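PDB 2ZC0: alanine glyoxylate transaminase from Thermococcus litoralis, which probably transfers the amino group of alanine to glyoxylate with the help of pyridoxal 5'-phosphate, working as a homodimer. Local coordinates for residues A[82-87]-A[101-106]; A[108-113]-A[240-245]; A[247-252]-A[284-289]. All blocks are in the same frame, centred on the assembly; numbering follows the deposited sequence.

Contact 1 (A[82-87]-A[101-106]); sequences EELAAF and IVITIG. With PMP (4'-deoxy-4'-aminopyridoxal-5'-phosphate), chain F.
No ring takes part where Leu-84 and Ala-85 meet Ile-101 and Ile-103; the nearby flat group is the indole of Trp-257, on neighbouring strand 256-259, which touches both Leu-84 and Ile-101. On helix 82-87, Phe-87 takes no part and meets Phe-296 edge to face. The side-chain contacts are all aliphatic and buried. Ile-101 reaches the helix through the end of its longer branch: CG1 stands anti to the carbonyl carbon (chi1 -70°) and the chain continues extended, setting CD1 4.0 Å from CB of Leu-84. The same methyl lies against the helix backbone, 3.9 Å from N of Ala-85, with CB of Ala-85 only slightly farther away. Beyond it the side chains of Leu-84 and Ile-103 cross obliquely, and their CD1 atoms come as close as 3.4 Å, tighter than usual for two methyls. The axes of helix 82-87 and strand 101-104 approach to 9.7 Å at 110°. Past Thr-104, whose OG1 donates to Gly-106 O over 2.9 Å, strand 101-104 runs into the glycines at the start of helix 106-118, by the cofactor phosphate. Helix 78-91 thus packs on an edge strand, within this chain, of the mixed large-domain sheet characteristic of fold-type I pyridoxal-phosphate enzymes.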
loop_
_atom_site.group_PDB
_atom_site.type_symbol
_atom_site.label_atom_id
_atom_site.label_comp_id
_atom_site.label_asym_id
_atom_site.label_seq_id
_atom_site.Cartn_x
_atom_site.Cartn_y
_atom_site.Cartn_z
ATOM N N GLU A 82 25.055 -19.716 17.664
ATOM C CA GLU A 82 26.491 -19.744 17.931
ATOM C C GLU A 82 27.186 -20.764 17.027
ATOM O O GLU A 82 28.224 -20.468 16.435
ATOM C CB GLU A 82 26.754 -20.060 19.409
ATOM C CG GLU A 82 26.373 -18.917 20.341
ATOM C CD GLU A 82 26.351 -19.314 21.809
ATOM O OE1 GLU A 82 26.178 -18.415 22.664
ATOM O OE2 GLU A 82 26.497 -20.520 22.111
ATOM N N GLU A 83 26.612 -21.954 16.898
ATOM C CA GLU A 83 27.213 -22.971 16.041
ATOM C C GLU A 83 27.262 -22.535 14.578
ATOM O O GLU A 83 28.248 -22.793 13.891
ATOM C CB GLU A 83 26.466 -24.300 16.172
ATOM C CG GLU A 83 26.892 -25.103 17.392
ATOM C CD GLU A 83 28.337 -25.583 17.299
ATOM O OE1 GLU A 83 29.007 -25.660 18.355
ATOM O OE2 GLU A 83 28.799 -25.892 16.173
ATOM N N LEU A 84 26.206 -21.871 14.109
ATOM C CA LEU A 84 26.153 -21.393 12.729
ATOM C C LEU A 84 27.198 -20.322 12.494
ATOM O O LEU A 84 27.784 -20.232 11.413
ATOM C CB LEU A 84 24.773 -20.822 12.412
ATOM C CG LEU A 84 23.700 -21.870 12.143
ATOM C CD1 LEU A 84 22.336 -21.214 12.019
ATOM C CD2 LEU A 84 24.073 -22.617 10.854
ATOM N N ALA A 85 27.422 -19.503 13.512
ATOM C CA ALA A 85 28.407 -18.442 13.409
ATOM C C ALA A 85 29.798 -19.054 13.209
ATOM O O ALA A 85 30.575 -18.577 12.389
ATOM C CB ALA A 85 28.378 -17.588 14.662
ATOM N N ALA A 86 30.096 -20.113 13.961
ATOM C CA ALA A 86 31.382 -20.805 13.876
ATOM C C ALA A 86 31.452 -21.569 12.570
ATOM O O ALA A 86 32.494 -21.622 11.917
ATOM C CB ALA A 86 31.536 -21.779 15.046
ATOM N N PHE A 87 30.328 -22.173 12.204
ATOM C CA PHE A 87 30.238 -22.930 10.969
ATOM C C PHE A 87 30.472 -22.024 9.775
ATOM O O PHE A 87 31.106 -22.424 8.807
ATOM C CB PHE A 87 28.867 -23.595 10.864
ATOM C CG PHE A 87 28.578 -24.180 9.513
ATOM C CD1 PHE A 87 27.759 -23.509 8.612
ATOM C CD2 PHE A 87 29.110 -25.413 9.143
ATOM C CE1 PHE A 87 27.470 -24.057 7.365
ATOM C CE2 PHE A 87 28.828 -25.970 7.897
ATOM C CZ PHE A 87 28.007 -25.293 7.007
ATOM N N ILE A 101 22.231 -13.291 13.568
ATOM C CA ILE A 101 21.710 -14.425 12.825
ATOM C C ILE A 101 20.274 -14.675 13.258
ATOM O O ILE A 101 19.993 -14.779 14.443
ATOM C CB ILE A 101 22.561 -15.706 13.069
ATOM C CG1 ILE A 101 23.935 -15.556 12.400
ATOM C CG2 ILE A 101 21.828 -16.934 12.553
ATOM C CD1 ILE A 101 24.848 -16.783 12.571
ATOM N N VAL A 102 19.369 -14.734 12.288
ATOM C CA VAL A 102 17.957 -14.984 12.554
ATOM C C VAL A 102 17.571 -16.265 11.807
ATOM O O VAL A 102 17.621 -16.302 10.576
ATOM C CB VAL A 102 17.058 -13.816 12.041
ATOM C CG1 VAL A 102 15.599 -14.084 12.390
ATOM C CG2 VAL A 102 17.523 -12.497 12.641
ATOM N N ILE A 103 17.211 -17.299 12.574
ATOM C CA ILE A 103 16.803 -18.602 12.051
ATOM C C ILE A 103 15.380 -18.486 11.530
ATOM O O ILE A 103 14.430 -18.285 12.299
ATOM C CB ILE A 103 16.802 -19.711 13.135
ATOM C CG1 ILE A 103 18.169 -19.785 13.818
ATOM C CG2 ILE A 103 16.457 -21.063 12.511
ATOM C CD1 ILE A 103 19.319 -19.852 12.863
ATOM N N THR A 104 15.254 -18.650 10.219
ATOM C CA THR A 104 13.995 -18.530 9.517
ATOM C C THR A 104 13.543 -19.871 8.948
ATOM O O THR A 104 14.262 -20.874 9.033
ATOM C CB THR A 104 14.149 -17.523 8.361
ATOM O OG1 THR A 104 15.212 -17.952 7.504
ATOM C CG2 THR A 104 14.491 -16.148 8.899
ATOM N N ILE A 105 12.342 -19.877 8.374
ATOM C CA ILE A 105 11.765 -21.072 7.764
ATOM C C ILE A 105 12.424 -21.231 6.397
ATOM O O ILE A 105 11.818 -20.938 5.365
ATOM C CB ILE A 105 10.224 -20.912 7.583
ATOM C CG1 ILE A 105 9.555 -20.706 8.946
ATOM C CG2 ILE A 105 9.638 -22.139 6.907
ATOM C CD1 ILE A 105 9.757 -21.854 9.918
ATOM N N GLY A 106 13.685 -21.654 6.399
ATOM C CA GLY A 106 14.421 -21.831 5.153
ATOM C C GLY A 106 14.879 -20.522 4.529
ATOM O O GLY A 106 14.638 -19.449 5.074
HETATM N N1 PMP F . 17.382 -19.593 -2.670
HETATM C C2 PMP F . 17.582 -20.278 -3.818
HETATM C C2A PMP F . 18.427 -19.591 -4.894
HETATM C C3 PMP F . 17.038 -21.577 -4.009
HETATM O O3 PMP F . 17.262 -22.248 -5.203
HETATM C C4 PMP F . 16.249 -22.163 -2.950
HETATM C C4A PMP F . 15.664 -23.572 -3.163
HETATM N N4A PMP F . 14.202 -23.605 -3.135
HETATM C C5 PMP F . 16.052 -21.335 -1.664
HETATM C C6 PMP F . 16.644 -20.052 -1.585
HETATM C C5A PMP F . 15.237 -21.844 -0.460
HETATM O O4P PMP F . 15.757 -22.722 -0.028
HETATM P P PMP F . 14.963 -23.280 1.333
HETATM O O1P PMP F . 15.833 -23.105 3.008
HETATM O O2P PMP F . 14.749 -25.156 1.034
HETATM O O3P PMP F . 13.313 -22.555 1.547
#

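Contact 2 (A[108-113]-A[240-245]); sequences TGALDL and IVAGTL. With PMP (4'-deoxy-4'-aminopyridoxal-5'-phosphate), chain F.
Ala-242 meets helix 108-113 with its CB alone, touching Ala-110 CB at 4.1 Å and Leu-111 CD1 at 3.3 Å. The second distance is short for two methyls, and Leu-111 itself is probably strained, its chi2 of -2° being nearly eclipsed. Small residues on both sides let helix and strand come close, the CA atoms of Ala-110 and Ala-242 being 5.7 Å apart. Toward the cofactor, the segments take different oxygens of one phosphate. Thr-108 grips PMP O3P twice: its hydroxyl OG1 donates over 2.7 Å, and its backbone N over 3.3 Å with an angle of 154° at the hydrogen. From the strand, Thr-244 OG1 is hydrogen-bonded to PMP O1P at 2.6 Å. This hydroxyl points at the phosphate because chi1 is 175°, which places OG1 opposite the backbone N and leaves CG2 3.5 Å from the same oxygen. Gly-107 N and Arg-254 NH2 add further direct bonds to PMP. In the second shell, Ser-246 N donates to Thr-244 OG1, while Ile-255 O competes with O1P for its one proton. Deeper along the helix, Leu-111 packs on Ile-212 and Asp-214 of strand 210-214, and Asp-112 makes a salt bridge to Arg-116 of the second subunit. With the phosphate at the N-terminal end of helix 106-118, the helix dipole would favour its negative charge, and the surrounding donors are consistent with a phosphate held from several sides.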
loop_
_atom_site.group_PDB
_atom_site.type_symbol
_atom_site.label_atom_id
_atom_site.label_comp_id
_atom_site.label_asym_id
_atom_site.label_seq_id
_atom_site.Cartn_x
_atom_site.Cartn_y
_atom_site.Cartn_z
ATOM N N THR A 108 13.700 -19.329 1.969
ATOM C CA THR A 108 12.451 -18.731 1.494
ATOM C C THR A 108 11.896 -17.770 2.541
ATOM O O THR A 108 11.610 -16.618 2.245
ATOM C CB THR A 108 11.365 -19.813 1.215
ATOM O OG1 THR A 108 11.838 -20.731 0.221
ATOM C CG2 THR A 108 10.067 -19.165 0.718
ATOM N N GLY A 109 11.740 -18.258 3.766
ATOM C CA GLY A 109 11.227 -17.419 4.836
ATOM C C GLY A 109 12.107 -16.207 5.038
ATOM O O GLY A 109 11.613 -15.099 5.212
ATOM N N ALA A 110 13.419 -16.417 4.998
ATOM C CA ALA A 110 14.385 -15.329 5.164
ATOM C C ALA A 110 14.138 -14.248 4.119
ATOM O O ALA A 110 14.109 -13.060 4.431
ATOM C CB ALA A 110 15.809 -15.868 5.038
ATOM N N LEU A 111 13.954 -14.672 2.875
ATOM C CA LEU A 111 13.725 -13.740 1.774
ATOM C C LEU A 111 12.359 -13.032 1.893
ATOM O O LEU A 111 12.227 -11.880 1.497
ATOM C CB LEU A 111 13.824 -14.482 0.433
ATOM C CG LEU A 111 15.094 -14.473 -0.451
ATOM C CD1 LEU A 111 16.194 -13.613 0.133
ATOM C CD2 LEU A 111 15.560 -15.905 -0.660
ATOM N N ASP A 112 11.353 -13.722 2.425
ATOM C CA ASP A 112 10.025 -13.136 2.599
ATOM C C ASP A 112 10.074 -12.123 3.755
ATOM O O ASP A 112 9.547 -11.012 3.652
ATOM C CB ASP A 112 9.004 -14.251 2.884
ATOM C CG ASP A 112 7.622 -13.715 3.234
ATOM O OD1 ASP A 112 7.311 -13.663 4.442
ATOM O OD2 ASP A 112 6.862 -13.343 2.321
ATOM N N LEU A 113 10.728 -12.505 4.846
ATOM C CA LEU A 113 10.870 -11.611 5.984
ATOM C C LEU A 113 11.582 -10.319 5.544
ATOM O O LEU A 113 11.143 -9.220 5.878
ATOM C CB LEU A 113 11.639 -12.323 7.113
ATOM C CG LEU A 113 10.764 -12.816 8.284
ATOM C CD1 LEU A 113 9.474 -13.383 7.762
ATOM C CD2 LEU A 113 11.513 -13.843 9.134
ATOM N N ILE A 240 23.208 -8.148 2.985
ATOM C CA ILE A 240 22.413 -8.914 3.922
ATOM C C ILE A 240 22.369 -10.291 3.309
ATOM O O ILE A 240 22.167 -10.406 2.111
ATOM C CB ILE A 240 20.986 -8.337 3.967
ATOM C CG1 ILE A 240 21.059 -6.893 4.466
ATOM C CG2 ILE A 240 20.070 -9.261 4.755
ATOM C CD1 ILE A 240 19.742 -6.141 4.422
ATOM N N VAL A 241 22.589 -11.343 4.081
ATOM C CA VAL A 241 22.509 -12.639 3.443
ATOM C C VAL A 241 21.273 -13.407 3.868
ATOM O O VAL A 241 20.737 -13.209 4.963
ATOM C CB VAL A 241 23.789 -13.527 3.678
ATOM C CG1 VAL A 241 24.904 -12.708 4.289
ATOM C CG2 VAL A 241 23.452 -14.753 4.493
ATOM N N ALA A 242 20.821 -14.263 2.956
ATOM C CA ALA A 242 19.679 -15.140 3.157
ATOM C C ALA A 242 20.242 -16.513 2.832
ATOM O O ALA A 242 20.439 -16.855 1.665
ATOM C CB ALA A 242 18.560 -14.787 2.192
ATOM N N GLY A 243 20.537 -17.287 3.866
ATOM C CA GLY A 243 21.105 -18.598 3.654
ATOM C C GLY A 243 20.242 -19.725 4.158
ATOM O O GLY A 243 19.124 -19.513 4.626
ATOM N N THR A 244 20.774 -20.938 4.059
ATOM C CA THR A 244 20.047 -22.112 4.500
ATOM C C THR A 244 20.905 -23.366 4.504
ATOM O O THR A 244 21.945 -23.429 3.844
ATOM C CB THR A 244 18.807 -22.349 3.608
ATOM O OG1 THR A 244 18.176 -23.573 3.992
ATOM C CG2 THR A 244 19.192 -22.404 2.145
ATOM N N LEU A 245 20.463 -24.348 5.283
ATOM C CA LEU A 245 21.135 -25.636 5.408
ATOM C C LEU A 245 20.330 -26.689 4.662
ATOM O O LEU A 245 20.666 -27.873 4.694
ATOM C CB LEU A 245 21.225 -26.062 6.877
ATOM C CG LEU A 245 22.464 -25.764 7.720
ATOM C CD1 LEU A 245 22.235 -26.311 9.120
ATOM C CD2 LEU A 245 23.701 -26.412 7.099
HETATM N N1 PMP F . 17.382 -19.593 -2.670
HETATM C C2 PMP F . 17.582 -20.278 -3.818
HETATM C C2A PMP F . 18.427 -19.591 -4.894
HETATM C C3 PMP F . 17.038 -21.577 -4.009
HETATM O O3 PMP F . 17.262 -22.248 -5.203
HETATM C C4 PMP F . 16.249 -22.163 -2.950
HETATM C C4A PMP F . 15.664 -23.572 -3.163
HETATM N N4A PMP F . 14.202 -23.605 -3.135
HETATM C C5 PMP F . 16.052 -21.335 -1.664
HETATM C C6 PMP F . 16.644 -20.052 -1.585
HETATM C C5A PMP F . 15.237 -21.844 -0.460
HETATM O O4P PMP F . 15.757 -22.722 -0.028
HETATM P P PMP F . 14.963 -23.280 1.333
HETATM O O1P PMP F . 15.833 -23.105 3.008
HETATM O O2P PMP F . 14.749 -25.156 1.034
HETATM O O3P PMP F . 13.313 -22.555 1.547
#

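Contact 3 (A[247-252]-A[284-289]); sequences KVLGTG and QYIALE. With PMP (4'-deoxy-4'-aminopyridoxal-5'-phosphate), chain F.
Segment 247-252 is an irregular loop that comes nearest helix 284-289 at Leu-249, whose CA lies 7.2 Å from that of Ala-287, and then swings back toward the cofactor through Gly-250, at backbone angles (phi 147°) that would jam any side chain against the carbonyl O of Leu-249. Leu-249 alone spans the gap. Its CG is anti to the backbone N (chi1 -180°), which carries the isobutyl fork out of the loop and onto the helix. One prong, CD2, rests on Ala-287, 3.7 Å from CB and 4.0 Å from CA; the other, CD1, reaches CG2 of Ile-286 at 4.1 Å. Leu-249 and Ile-286 meet at a slant by their methyl branches, without polar bonds. Leu-54 of helix 51-64 and Tyr-290, farther along helix 281-292, also touch Leu-249 in this buried packing. The loop joins antiparallel strands 239-244 and 256-259 and carries Lys-247, which by analogy with other class I aminotransferases is probably the lysine that forms the internal aldimine with pyridoxal phosphate. Here the cofactor is PMP, and Lys-247 NZ stands 3.3 Å from its C4A and 3.6 Å from its C4. The lysine chain bends at chi2 (-56°) and again at chi4 to arrive there, and NZ is hydrogen-bonded to Tyr-217 OH. On the far side of Gly-250, Thr-251 OG1 makes a weak 3.3 Å hydrogen bond to PMP O2P, though the place of this hydroxyl is less sure. Tyr-71 of the second subunit packs against both Lys-247 and Thr-251.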
loop_
_atom_site.group_PDB
_atom_site.type_symbol
_atom_site.label_atom_id
_atom_site.label_comp_id
_atom_site.label_asym_id
_atom_site.label_seq_id
_atom_site.Cartn_x
_atom_site.Cartn_y
_atom_site.Cartn_z
ATOM N N LYS A 247 20.154 -27.546 1.574
ATOM C CA LYS A 247 20.897 -28.364 0.613
ATOM C C LYS A 247 21.957 -29.242 1.275
ATOM O O LYS A 247 22.653 -29.993 0.598
ATOM C CB LYS A 247 21.560 -27.486 -0.452
ATOM C CG LYS A 247 20.627 -26.448 -1.064
ATOM C CD LYS A 247 19.384 -27.093 -1.651
ATOM C CE LYS A 247 18.236 -26.093 -1.713
ATOM N NZ LYS A 247 18.572 -24.886 -2.519
ATOM N N VAL A 248 22.070 -29.145 2.594
ATOM C CA VAL A 248 23.046 -29.924 3.334
ATOM C C VAL A 248 22.361 -30.909 4.273
ATOM O O VAL A 248 22.510 -32.126 4.140
ATOM C CB VAL A 248 23.963 -29.006 4.177
ATOM C CG1 VAL A 248 24.912 -29.841 5.031
ATOM C CG2 VAL A 248 24.742 -28.062 3.265
ATOM N N LEU A 249 21.604 -30.371 5.226
ATOM C CA LEU A 249 20.905 -31.184 6.208
ATOM C C LEU A 249 19.660 -31.831 5.615
ATOM O O LEU A 249 19.303 -32.958 5.955
ATOM C CB LEU A 249 20.523 -30.317 7.409
ATOM C CG LEU A 249 19.783 -31.007 8.559
ATOM C CD1 LEU A 249 20.721 -31.994 9.270
ATOM C CD2 LEU A 249 19.284 -29.946 9.540
ATOM N N GLY A 250 19.004 -31.115 4.714
ATOM C CA GLY A 250 17.787 -31.622 4.120
ATOM C C GLY A 250 16.870 -30.451 3.829
ATOM O O GLY A 250 16.625 -29.593 4.675
ATOM N N THR A 251 16.356 -30.429 2.613
ATOM C CA THR A 251 15.487 -29.372 2.147
ATOM C C THR A 251 14.117 -29.267 2.852
ATOM O O THR A 251 13.489 -28.212 2.816
ATOM C CB THR A 251 15.306 -29.543 0.637
ATOM O OG1 THR A 251 15.319 -28.264 -0.002
ATOM C CG2 THR A 251 14.036 -30.263 0.340
ATOM N N GLY A 252 13.670 -30.340 3.501
ATOM C CA GLY A 252 12.381 -30.312 4.176
ATOM C C GLY A 252 12.373 -29.932 5.660
ATOM O O GLY A 252 11.308 -29.890 6.273
ATOM N N GLN A 284 15.812 -27.381 14.446
ATOM C CA GLN A 284 16.891 -26.570 14.991
ATOM C C GLN A 284 17.841 -27.437 15.819
ATOM O O GLN A 284 19.059 -27.359 15.670
ATOM C CB GLN A 284 16.329 -25.428 15.850
ATOM C CG GLN A 284 15.525 -24.365 15.087
ATOM C CD GLN A 284 15.188 -23.176 15.966
ATOM O OE1 GLN A 284 14.010 -22.844 16.170
ATOM N NE2 GLN A 284 16.223 -22.525 16.498
ATOM N N TYR A 285 17.280 -28.268 16.688
ATOM C CA TYR A 285 18.090 -29.137 17.526
ATOM C C TYR A 285 18.824 -30.190 16.693
ATOM O O TYR A 285 19.996 -30.475 16.944
ATOM C CB TYR A 285 17.216 -29.773 18.614
ATOM C CG TYR A 285 17.079 -28.880 19.829
ATOM C CD1 TYR A 285 18.186 -28.590 20.619
ATOM C CD2 TYR A 285 15.858 -28.288 20.163
ATOM C CE1 TYR A 285 18.095 -27.733 21.709
ATOM C CE2 TYR A 285 15.753 -27.423 21.256
ATOM C CZ TYR A 285 16.883 -27.151 22.021
ATOM O OH TYR A 285 16.818 -26.282 23.090
ATOM N N ILE A 286 18.143 -30.746 15.693
ATOM C CA ILE A 286 18.768 -31.727 14.815
ATOM C C ILE A 286 19.994 -31.080 14.161
ATOM O O ILE A 286 21.063 -31.693 14.072
ATOM C CB ILE A 286 17.809 -32.198 13.697
ATOM C CG1 ILE A 286 16.731 -33.127 14.263
ATOM C CG2 ILE A 286 18.593 -32.934 12.610
ATOM C CD1 ILE A 286 15.816 -33.702 13.190
ATOM N N ALA A 287 19.826 -29.842 13.702
ATOM C CA ALA A 287 20.894 -29.081 13.051
ATOM C C ALA A 287 22.007 -28.718 14.025
ATOM O O ALA A 287 23.175 -28.619 13.642
ATOM C CB ALA A 287 20.320 -27.800 12.427
ATOM N N LEU A 288 21.633 -28.505 15.284
ATOM C CA LEU A 288 22.592 -28.154 16.319
ATOM C C LEU A 288 23.552 -29.310 16.587
ATOM O O LEU A 288 24.762 -29.108 16.687
ATOM C CB LEU A 288 21.868 -27.777 17.613
ATOM C CG LEU A 288 22.776 -27.465 18.806
ATOM C CD1 LEU A 288 23.726 -26.327 18.462
ATOM C CD2 LEU A 288 21.921 -27.114 20.003
ATOM N N GLU A 289 23.004 -30.517 16.717
ATOM C CA GLU A 289 23.816 -31.706 16.958
ATOM C C GLU A 289 24.630 -32.045 15.722
ATOM O O GLU A 289 25.806 -32.382 15.814
ATOM C CB GLU A 289 22.936 -32.903 17.323
ATOM C CG GLU A 289 22.483 -32.913 18.769
ATOM C CD GLU A 289 23.650 -32.793 19.733
ATOM O OE1 GLU A 289 24.592 -33.609 19.640
ATOM O OE2 GLU A 289 23.621 -31.878 20.583
HETATM N N1 PMP F . 17.382 -19.593 -2.670
HETATM C C2 PMP F . 17.582 -20.278 -3.818
HETATM C C2A PMP F . 18.427 -19.591 -4.894
HETATM C C3 PMP F . 17.038 -21.577 -4.009
HETATM O O3 PMP F . 17.262 -22.248 -5.203
HETATM C C4 PMP F . 16.249 -22.163 -2.950
HETATM C C4A PMP F . 15.664 -23.572 -3.163
HETATM N N4A PMP F . 14.202 -23.605 -3.135
HETATM C C5 PMP F . 16.052 -21.335 -1.664
HETATM C C6 PMP F . 16.644 -20.052 -1.585
HETATM C C5A PMP F . 15.237 -21.844 -0.460
HETATM O O4P PMP F . 15.757 -22.722 -0.028
HETATM P P PMP F . 14.963 -23.280 1.333
HETATM O O1P PMP F . 15.833 -23.105 3.008
HETATM O O2P PMP F . 14.749 -25.156 1.034
HETATM O O3P PMP F . 13.313 -22.555 1.547
#

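How the contacts relate
Each contact brings at least one segment to the PMP pocket, contact 2 both: Gly-106 in contact 1, Thr-108 and Thr-244 in contact 2, Lys-247 and Thr-251 in contact 3. Contacts 1 and 2 are consecutive in the chain, with centres about 11 Å apart, and Thr-104 joins them, its OG1 lying 3.3 Å from CB of Ala-110. Contact 3 has its centre about 11 Å from that of contact 1, where CG of Glu-83 touches CD1 of Leu-288 at 3.6 Å and ties helix 78-91 to helix 281-292. Between contacts 2 and 3 the centres are about 15 Å apart; Leu-245 CD1 bridges to Ala-287 CB at 4.1 Å, just beyond the strand that ends at Thr-244.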